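Local structure of tryptophan synthase alpha chain (Campylobacter jejuni, 3THA) at residues F79-L82 against A83-T87; G175-T179 against K180-E184; V224-G227 against T228-K232. The protein probably catalyses, as the alpha subunit of tryptophan synthase, the aldol cleavage of indoleglycerol phosphate to indole and glyceraldehyde 3-phosphate. All blocks are in the same frame, centred on the assembly; numbering follows the deposited sequence.

Contact 1: residues F79-L82 against A83-T87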
ATOM      1  N   PHE B  79      11.987  14.687 -10.576  1.00 61.76           N
ATOM      2  CA  PHE B  79      12.390  16.065 -10.368  1.00 62.34           C
ATOM      3  C   PHE B  79      12.866  16.687 -11.696  1.00 63.77           C
ATOM      4  O   PHE B  79      12.487  17.831 -12.036  1.00 63.25           O
ATOM      5  CB  PHE B  79      13.464  16.155  -9.294  1.00 62.64           C
ATOM      6  CG  PHE B  79      12.935  16.059  -7.888  1.00 63.04           C
ATOM      7  CD1 PHE B  79      11.704  16.654  -7.533  1.00 62.33           C
ATOM      8  CD2 PHE B  79      13.689  15.421  -6.893  1.00 62.46           C
ATOM      9  CE1 PHE B  79      11.223  16.604  -6.203  1.00 60.95           C
ATOM     10  CE2 PHE B  79      13.223  15.365  -5.570  1.00 61.87           C
ATOM     11  CZ  PHE B  79      11.971  15.957  -5.234  1.00 61.91           C
ATOM     12  N   GLU B  80      13.669  15.928 -12.455  1.00 64.09           N
ATOM     13  CA  GLU B  80      14.141  16.394 -13.783  1.00 65.20           C
ATOM     14  C   GLU B  80      12.979  16.666 -14.749  1.00 63.49           C
ATOM     15  O   GLU B  80      13.002  17.617 -15.494  1.00 64.98           O
ATOM     16  CB  GLU B  80      15.120  15.401 -14.415  1.00 66.30           C
ATOM     17  CG  GLU B  80      16.566  15.614 -14.032  1.00 70.58           C
ATOM     18  CD  GLU B  80      17.490  14.608 -14.723  1.00 76.99           C
ATOM     19  OE1 GLU B  80      17.920  13.640 -14.035  1.00 77.10           O
ATOM     20  OE2 GLU B  80      17.754  14.767 -15.955  1.00 78.62           O
ATOM     21  N   LEU B  81      11.963  15.824 -14.691  1.00 60.96           N
ATOM     22  CA  LEU B  81      10.751  15.958 -15.478  1.00 59.43           C
ATOM     23  C   LEU B  81       9.861  17.137 -15.103  1.00 59.12           C
ATOM     24  O   LEU B  81       9.363  17.848 -15.982  1.00 60.44           O
ATOM     25  CB  LEU B  81       9.938  14.676 -15.323  1.00 58.33           C
ATOM     26  CG  LEU B  81       8.512  14.688 -15.829  1.00 56.61           C
ATOM     27  CD1 LEU B  81       8.516  14.853 -17.343  1.00 54.56           C
ATOM     28  CD2 LEU B  81       7.913  13.383 -15.417  1.00 53.20           C
ATOM     29  N   LEU B  82       9.630  17.310 -13.811  1.00 57.78           N
ATOM     30  CA  LEU B  82       8.871  18.453 -13.306  1.00 57.92           C
ATOM     31  C   LEU B  82       9.416  19.802 -13.738  1.00 58.99           C
ATOM     32  O   LEU B  82       8.655  20.742 -13.861  1.00 59.10           O
ATOM     33  CB  LEU B  82       8.760  18.401 -11.794  1.00 56.72           C
ATOM     34  CG  LEU B  82       7.792  17.308 -11.397  1.00 56.67           C
ATOM     35  CD1 LEU B  82       7.871  17.096  -9.900  1.00 56.73           C
ATOM     36  CD2 LEU B  82       6.361  17.684 -11.860  1.00 55.78           C
ATOM     37  N   ALA B  83      10.715  19.878 -14.021  1.00 60.65           N
ATOM     38  CA  ALA B  83      11.350  21.143 -14.380  1.00 63.02           C
ATOM     39  C   ALA B  83      11.096  21.467 -15.832  1.00 65.14           C
ATOM     40  O   ALA B  83      11.152  22.632 -16.215  1.00 67.93           O
ATOM     41  CB  ALA B  83      12.819  21.090 -14.126  1.00 63.71           C
ATOM     42  N   ARG B  84      10.831  20.451 -16.650  1.00 64.85           N
ATOM     43  CA  ARG B  84      10.491  20.725 -18.040  1.00 66.33           C
ATOM     44  C   ARG B  84       8.995  20.859 -18.334  1.00 66.47           C
ATOM     45  O   ARG B  84       8.606  20.972 -19.477  1.00 67.81           O
ATOM     46  CB  ARG B  84      11.184  19.777 -19.036  1.00 66.48           C
ATOM     47  CG  ARG B  84      11.771  18.515 -18.489  1.00 64.89           C
ATOM     48  CD  ARG B  84      12.385  17.684 -19.629  1.00 65.93           C
ATOM     49  NE  ARG B  84      11.943  16.303 -19.505  1.00 62.95           N
ATOM     50  CZ  ARG B  84      12.542  15.405 -18.746  1.00 61.63           C
ATOM     51  NH1 ARG B  84      12.051  14.167 -18.659  1.00 60.66           N
ATOM     52  NH2 ARG B  84      13.634  15.739 -18.079  1.00 59.15           N
ATOM     53  N   ILE B  85       8.176  20.894 -17.292  1.00 65.80           N
ATOM     54  CA  ILE B  85       6.727  20.880 -17.432  1.00 65.59           C
ATOM     55  C   ILE B  85       6.145  22.251 -17.149  1.00 66.55           C
ATOM     56  O   ILE B  85       6.520  22.897 -16.164  1.00 66.20           O
ATOM     57  CB  ILE B  85       6.125  19.796 -16.461  1.00 64.42           C
ATOM     58  CG1 ILE B  85       6.189  18.438 -17.135  1.00 63.18           C
ATOM     59  CG2 ILE B  85       4.696  20.129 -15.953  1.00 63.82           C
ATOM     60  CD1 ILE B  85       6.168  18.530 -18.579  1.00 67.46           C
ATOM     61  N   LYS B  86       5.229  22.694 -17.997  1.00 67.55           N
ATOM     62  CA  LYS B  86       4.482  23.884 -17.654  1.00 69.35           C
ATOM     63  C   LYS B  86       2.993  23.595 -17.570  1.00 68.52           C
ATOM     64  O   LYS B  86       2.361  23.179 -18.539  1.00 68.84           O
ATOM     65  CB  LYS B  86       4.794  25.060 -18.606  1.00 72.67           C
ATOM     66  CG  LYS B  86       4.342  26.493 -18.077  1.00 77.18           C
ATOM     67  CD  LYS B  86       4.460  26.667 -16.519  1.00 81.56           C
ATOM     68  CE  LYS B  86       3.988  28.076 -16.038  1.00 86.68           C
ATOM     69  NZ  LYS B  86       3.792  28.155 -14.530  1.00 86.89           N
ATOM     70  N   THR B  87       2.438  23.797 -16.383  1.00 67.53           N
ATOM     71  CA  THR B  87       0.992  23.647 -16.211  1.00 67.26           C
ATOM     72  C   THR B  87       0.483  24.682 -15.233  1.00 67.51           C
ATOM     73  O   THR B  87       1.259  25.232 -14.467  1.00 67.03           O
ATOM     74  CB  THR B  87       0.613  22.228 -15.702  1.00 65.30           C
ATOM     75  OG1 THR B  87      -0.817  22.127 -15.631  1.00 63.61           O
ATOM     76  CG2 THR B  87       1.214  21.978 -14.319  1.00 63.45           C
TER

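Contact 2: residues G175-T179 against K180-E184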
ATOM      1  N   GLY B 175     -17.467  -0.618   3.953  1.00 93.80           N
ATOM      2  CA  GLY B 175     -17.851  -1.746   4.801  1.00 96.90           C
ATOM      3  C   GLY B 175     -18.415  -1.500   6.187  1.00 97.61           C
ATOM      4  O   GLY B 175     -18.475  -2.425   7.007  1.00 98.62           O
ATOM      5  N   ILE B 176     -18.826  -0.268   6.466  1.00 97.22           N
ATOM      6  CA  ILE B 176     -19.511   0.004   7.735  1.00 98.60           C
ATOM      7  C   ILE B 176     -20.909  -0.620   7.638  1.00102.31           C
ATOM      8  O   ILE B 176     -21.467  -1.083   8.638  1.00103.62           O
ATOM      9  CB  ILE B 176     -19.507   1.513   8.142  1.00 96.71           C
ATOM     10  CG1 ILE B 176     -18.119   2.116   7.944  1.00 92.82           C
ATOM     11  CG2 ILE B 176     -19.905   1.689   9.616  1.00 97.39           C
ATOM     12  CD1 ILE B 176     -18.083   3.607   8.085  1.00 91.82           C
ATOM     13  N   THR B 177     -21.437  -0.674   6.412  1.00104.14           N
ATOM     14  CA  THR B 177     -22.536  -1.589   6.095  1.00108.09           C
ATOM     15  C   THR B 177     -22.269  -2.411   4.824  1.00109.43           C
ATOM     16  O   THR B 177     -22.778  -3.530   4.681  1.00112.49           O
ATOM     17  CB  THR B 177     -23.918  -0.893   6.034  1.00109.58           C
ATOM     18  OG1 THR B 177     -23.754   0.519   5.870  1.00107.66           O
ATOM     19  CG2 THR B 177     -24.681  -1.150   7.303  1.00111.34           C
ATOM     20  N   GLY B 178     -21.462  -1.872   3.920  1.00107.30           N
ATOM     21  CA  GLY B 178     -21.292  -2.510   2.616  1.00109.25           C
ATOM     22  C   GLY B 178     -22.457  -2.264   1.657  1.00111.95           C
ATOM     23  O   GLY B 178     -22.288  -2.390   0.433  1.00112.23           O
ATOM     24  N   THR B 179     -23.635  -1.929   2.217  1.00113.86           N
ATOM     25  CA  THR B 179     -24.851  -1.532   1.459  1.00116.10           C
ATOM     26  C   THR B 179     -24.861  -0.011   1.103  1.00113.90           C
ATOM     27  O   THR B 179     -24.691   0.841   1.987  1.00112.16           O
ATOM     28  CB  THR B 179     -26.145  -1.935   2.222  1.00119.58           C
ATOM     29  OG1 THR B 179     -26.039  -1.541   3.600  1.00117.80           O
ATOM     30  CG2 THR B 179     -26.397  -3.464   2.139  1.00122.71           C
ATOM     31  N   LYS B 180     -25.106   0.305  -0.177  1.00114.00           N
ATOM     32  CA  LYS B 180     -24.617   1.552  -0.838  1.00110.89           C
ATOM     33  C   LYS B 180     -25.138   2.941  -0.390  1.00109.44           C
ATOM     34  O   LYS B 180     -24.396   3.689   0.278  1.00106.67           O
ATOM     35  CB  LYS B 180     -24.693   1.412  -2.385  1.00112.40           C
ATOM     36  CG  LYS B 180     -24.031   2.538  -3.218  1.00110.14           C
ATOM     37  CD  LYS B 180     -22.501   2.609  -3.025  1.00107.50           C
ATOM     38  CE  LYS B 180     -22.043   3.859  -2.234  1.00104.77           C
ATOM     39  NZ  LYS B 180     -22.033   5.114  -3.067  1.00102.16           N
ATOM     40  N   SER B 181     -26.363   3.301  -0.798  1.00110.91           N
ATOM     41  CA  SER B 181     -26.866   4.682  -0.645  1.00109.39           C
ATOM     42  C   SER B 181     -26.983   5.146   0.834  1.00107.65           C
ATOM     43  O   SER B 181     -27.237   6.326   1.121  1.00106.64           O
ATOM     44  CB  SER B 181     -28.181   4.868  -1.408  1.00112.89           C
ATOM     45  OG  SER B 181     -29.192   4.032  -0.870  1.00115.49           O
ATOM     46  N   VAL B 182     -26.774   4.214   1.763  1.00106.53           N
ATOM     47  CA  VAL B 182     -26.647   4.539   3.180  1.00104.46           C
ATOM     48  C   VAL B 182     -25.291   5.178   3.430  1.00100.33           C
ATOM     49  O   VAL B 182     -25.207   6.344   3.834  1.00 98.80           O
ATOM     50  CB  VAL B 182     -26.735   3.285   4.053  1.00105.84           C
ATOM     51  CG1 VAL B 182     -26.254   3.585   5.476  1.00103.83           C
ATOM     52  CG2 VAL B 182     -28.149   2.707   4.042  1.00109.72           C
ATOM     53  N   GLU B 183     -24.241   4.381   3.195  1.00 98.33           N
ATOM     54  CA  GLU B 183     -22.826   4.825   3.168  1.00 93.88           C
ATOM     55  C   GLU B 183     -22.631   6.202   2.479  1.00 91.27           C
ATOM     56  O   GLU B 183     -21.744   6.960   2.863  1.00 88.36           O
ATOM     57  CB  GLU B 183     -21.906   3.727   2.567  1.00 93.49           C
ATOM     58  CG  GLU B 183     -21.483   2.586   3.549  1.00 94.05           C
ATOM     59  CD  GLU B 183     -20.113   2.808   4.251  1.00 92.90           C
ATOM     60  OE1 GLU B 183     -19.585   3.952   4.282  1.00 90.28           O
ATOM     61  OE2 GLU B 183     -19.552   1.817   4.775  1.00 92.37           O
ATOM     62  N   GLU B 184     -23.482   6.542   1.507  1.00 91.80           N
ATOM     63  CA  GLU B 184     -23.516   7.913   0.999  1.00 89.75           C
ATOM     64  C   GLU B 184     -23.884   8.931   2.093  1.00 88.49           C
ATOM     65  O   GLU B 184     -23.043   9.726   2.481  1.00 86.12           O
ATOM     66  CB  GLU B 184     -24.453   8.028  -0.181  1.00 92.34           C
ATOM     67  CG  GLU B 184     -24.401   9.373  -0.848  1.00 93.42           C
ATOM     68  CD  GLU B 184     -25.113   9.376  -2.192  1.00 98.73           C
ATOM     69  OE1 GLU B 184     -26.103  10.125  -2.330  1.00101.72           O
ATOM     70  OE2 GLU B 184     -24.693   8.624  -3.108  1.00 98.52           O
TER

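Contact 3: residues V224-G227 against T228-K232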
ATOM      1  N   VAL B 224     -13.381  15.488  -5.640  1.00 63.26           N
ATOM      2  CA  VAL B 224     -13.502  14.041  -5.837  1.00 63.06           C
ATOM      3  C   VAL B 224     -12.162  13.534  -6.333  1.00 61.63           C
ATOM      4  O   VAL B 224     -11.545  14.199  -7.177  1.00 61.55           O
ATOM      5  CB  VAL B 224     -14.579  13.746  -6.901  1.00 65.72           C
ATOM      6  CG1 VAL B 224     -14.548  12.292  -7.326  1.00 66.28           C
ATOM      7  CG2 VAL B 224     -15.963  14.158  -6.404  1.00 65.65           C
ATOM      8  N   ILE B 225     -11.711  12.384  -5.816  1.00 60.14           N
ATOM      9  CA  ILE B 225     -10.365  11.869  -6.106  1.00 58.32           C
ATOM     10  C   ILE B 225     -10.417  10.501  -6.771  1.00 59.64           C
ATOM     11  O   ILE B 225     -10.756   9.524  -6.104  1.00 60.07           O
ATOM     12  CB  ILE B 225      -9.532  11.728  -4.822  1.00 55.95           C
ATOM     13  CG1 ILE B 225      -9.553  13.018  -4.010  1.00 53.93           C
ATOM     14  CG2 ILE B 225      -8.091  11.310  -5.123  1.00 56.70           C
ATOM     15  CD1 ILE B 225      -8.757  12.940  -2.700  1.00 46.69           C
ATOM     16  N   VAL B 226     -10.085  10.417  -8.071  1.00 60.07           N
ATOM     17  CA  VAL B 226     -10.002   9.131  -8.750  1.00 60.60           C
ATOM     18  C   VAL B 226      -8.557   8.566  -8.808  1.00 60.30           C
ATOM     19  O   VAL B 226      -7.603   9.253  -9.238  1.00 57.68           O
ATOM     20  CB  VAL B 226     -10.647   9.218 -10.108  1.00 63.15           C
ATOM     21  CG1 VAL B 226     -10.613   7.849 -10.835  1.00 63.18           C
ATOM     22  CG2 VAL B 226     -12.098   9.724  -9.964  1.00 64.25           C
ATOM     23  N   GLY B 227      -8.400   7.325  -8.323  1.00 61.17           N
ATOM     24  CA  GLY B 227      -7.078   6.661  -8.225  1.00 61.07           C
ATOM     25  C   GLY B 227      -6.835   5.495  -9.201  1.00 63.16           C
ATOM     26  O   GLY B 227      -6.492   5.677 -10.383  1.00 63.33           O
ATOM     27  N   THR B 228      -7.011   4.291  -8.681  1.00 64.51           N
ATOM     28  CA  THR B 228      -6.952   3.064  -9.452  1.00 66.43           C
ATOM     29  C   THR B 228      -7.390   3.254 -10.898  1.00 66.54           C
ATOM     30  O   THR B 228      -6.595   3.009 -11.800  1.00 65.86           O
ATOM     31  CB  THR B 228      -7.800   1.962  -8.775  1.00 69.40           C
ATOM     32  OG1 THR B 228      -9.173   2.420  -8.626  1.00 71.82           O
ATOM     33  CG2 THR B 228      -7.176   1.658  -7.388  1.00 68.16           C
ATOM     34  N   SER B 229      -8.625   3.718 -11.096  1.00 66.47           N
ATOM     35  CA  SER B 229      -9.221   3.878 -12.411  1.00 66.83           C
ATOM     36  C   SER B 229      -8.463   4.730 -13.412  1.00 65.58           C
ATOM     37  O   SER B 229      -8.373   4.343 -14.571  1.00 67.27           O
ATOM     38  CB  SER B 229     -10.616   4.430 -12.279  1.00 67.52           C
ATOM     39  OG  SER B 229     -11.428   3.401 -11.827  1.00 71.63           O
ATOM     40  N   ILE B 230      -7.953   5.889 -12.986  1.00 63.30           N
ATOM     41  CA  ILE B 230      -7.187   6.752 -13.875  1.00 62.46           C
ATOM     42  C   ILE B 230      -5.960   5.979 -14.314  1.00 61.91           C
ATOM     43  O   ILE B 230      -5.706   5.847 -15.503  1.00 62.79           O
ATOM     44  CB  ILE B 230      -6.804   8.126 -13.230  1.00 61.14           C
ATOM     45  CG1 ILE B 230      -7.787   9.231 -13.654  1.00 62.61           C
ATOM     46  CG2 ILE B 230      -5.450   8.632 -13.762  1.00 59.43           C
ATOM     47  CD1 ILE B 230      -9.182   9.064 -13.187  1.00 62.59           C
ATOM     48  N   VAL B 231      -5.226   5.423 -13.356  1.00 61.03           N
ATOM     49  CA  VAL B 231      -4.084   4.587 -13.691  1.00 61.87           C
ATOM     50  C   VAL B 231      -4.459   3.526 -14.764  1.00 65.09           C
ATOM     51  O   VAL B 231      -3.649   3.226 -15.655  1.00 65.96           O
ATOM     52  CB  VAL B 231      -3.425   3.947 -12.425  1.00 60.58           C
ATOM     53  CG1 VAL B 231      -2.280   2.992 -12.819  1.00 61.37           C
ATOM     54  CG2 VAL B 231      -2.883   5.037 -11.496  1.00 56.87           C
ATOM     55  N   LYS B 232      -5.693   3.011 -14.713  1.00 67.18           N
ATOM     56  CA  LYS B 232      -6.105   1.960 -15.642  1.00 71.04           C
ATOM     57  C   LYS B 232      -6.186   2.538 -17.056  1.00 71.30           C
ATOM     58  O   LYS B 232      -5.967   1.827 -18.026  1.00 73.22           O
ATOM     59  CB  LYS B 232      -7.397   1.212 -15.193  1.00 73.05           C
ATOM     60  CG  LYS B 232      -8.754   1.706 -15.771  1.00 77.23           C
ATOM     61  CD  LYS B 232      -9.940   0.755 -15.419  1.00 85.69           C
ATOM     62  CE  LYS B 232     -10.413   0.909 -13.936  1.00 87.05           C
ATOM     63  NZ  LYS B 232     -11.741   0.271 -13.608  1.00 90.99           N
TER

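Contact 1: residues F79-L82 against A83-T87
The carbonyl oxygen Leu-81 O, near the end of a helix, takes the backbone N-H of Arg-84 at 3.1 Å, in a bent bond (136° at the hydrogen) that spans three residues. Two weak bonds accompany it: Ala-83 N to Phe-79 O at 3.4 Å keeps the helical spacing, while Ile-85 N to Leu-82 O, at 3.5 Å, repeats the shorter one as the chain unwinds. Carbon crowds the same carbonyl, with Ile-85 CG1 lying 3.4 Å from Leu-81 O.

Arg-84 folds back over the turn. Its CG is nearly eclipsed with the backbone N (chi1 17°), which turns the chain back along the helix; a bend at chi3 (-133°) then sets one face of the guanidinium over Leu-81 CA, while NH1 passes 3.8 Å from Leu-81 CD1. NH2 comes obliquely to Glu-80 O without bonding to it. Arginine suits this exposed helix end because its long chain covers the backbone and still carries its charge onward: NE forms a salt bridge with Glu-31. The Glu-80 carboxylate, not in contact, may add a mild attraction.

The leucines are buried as the helix's inner surface requires. Leu-81 and Ile-85 lean on helix 27-35, at Leu-27 and Leu-34 respectively, whereas Leu-82 and Phe-79 lie against strand 90-94, toward which the chain now runs.

Contact 2: residues G175-T179 against K180-E184
Among the polar interactions between this loop and the first turn of the following helix, a single hydrogen bond links the two segments: Ile-176 N gives its hydrogen to Glu-183 OE2 at 2.8 Å, with 143° at the hydrogen and the oxygen met nearly along its C-O axis. Gly-175 N is near the same oxygen, at 3.3 Å, but badly angled for a bond. Glutamate is long enough to span from helix to loop; its bend at chi2 (-95°) carries the buried carboxylate to the loop backbone. Thr-179 occupies the N-cap position, yet its side chain makes no capping bond.

Van der Waals contacts accompany the bond. Ile-176 crosses the glutamate at about a right angle, its CB 3.4 Å from Glu-183 OE2, so CB, CG1 and CD1 lie along the carboxylate and probably help to screen it. Thr-177 OG1 lies 3.8 Å from Glu-183 CG and 4.0 Å from Val-182 CG1, the threonine running past the glutamate in the opposite direction.

Backbone shape accounts for Gly-178: with phi at 77°, a side chain would jam against the carbonyl oxygen of Thr-177.

In relatives, this loop after the sixth barrel strand is mobile and closes over the active site. Here it leads from strand 168-171 into helix 180-195; Ile-176 packs on Val-150 and Thr-151, beyond strand 143-148, and on Asp-70 of the second subunit.

Contact 3: residues V224-G227 against T228-K232
At the carboxyl end of the eighth strand of the TIM barrel, the chain turns through Gly-227 into a short extra helix; in relatives, the amino end of this helix holds the phosphate of the substrate, and by its position after the last strand the Gly-227/Thr-228 pair probably corresponds to that site. The turn is fastened by one carbonyl. Gly-227 O accepts the N-H of Val-231 at 3.2 Å in a nearly straight bond, 165° at the hydrogen. A weaker bond from Ile-230 N reaches the same Gly-227 O at 3.0 Å but is strongly bent, at 120°. Two donors thus share one buried oxygen, and the first turn of helix is tied to the residue that leaves the strand.

Glycine is well suited to this corner: at its backbone angles a beta carbon would clash with the nitrogen of Thr-228. Val-231 CG2 lies 3.8 Å from Gly-227 O, a branch that helps to bury the shared acceptor.

Beside the turn, Val-226 faces the helix. Its CG1, placed anti to the backbone N (chi1 -178°), touches Ser-229 CB at 3.7 Å. A small serine fits this close approach. Ile-230 also points toward Val-226, but the modelled approach of its CD1 is too short to rely on.

Gly-227 is about 6 Å from the side chain of Glu-46, a predicted proton acceptor, and Thr-228 packs on Asp-57 of the second subunit. Strand 223-226 closes the barrel between strands 202-205 and 15-21, with Ile-230 and Val-231 packed against the latter.

Along the chain the three contacts come in series, each within one unbroken stretch, so none encloses another, none cross, and each closes only a short turn. All lie at a helix end: contact 1 on the way from helix to strand, contacts 2 and 3 on the way from strand to helix. Contact 1 ends helix 75-83 of the outer layer and leads back to barrel strand 90-94. Contact 2, about 41 Å away between centres and on the opposite side of the chain's centre, opens helix 180-195 after the sixth strand. Contact 3 follows the last strand and lies deeper, its centre about 21 Å from that of contact 2. Contact 1 alone meets no second subunit.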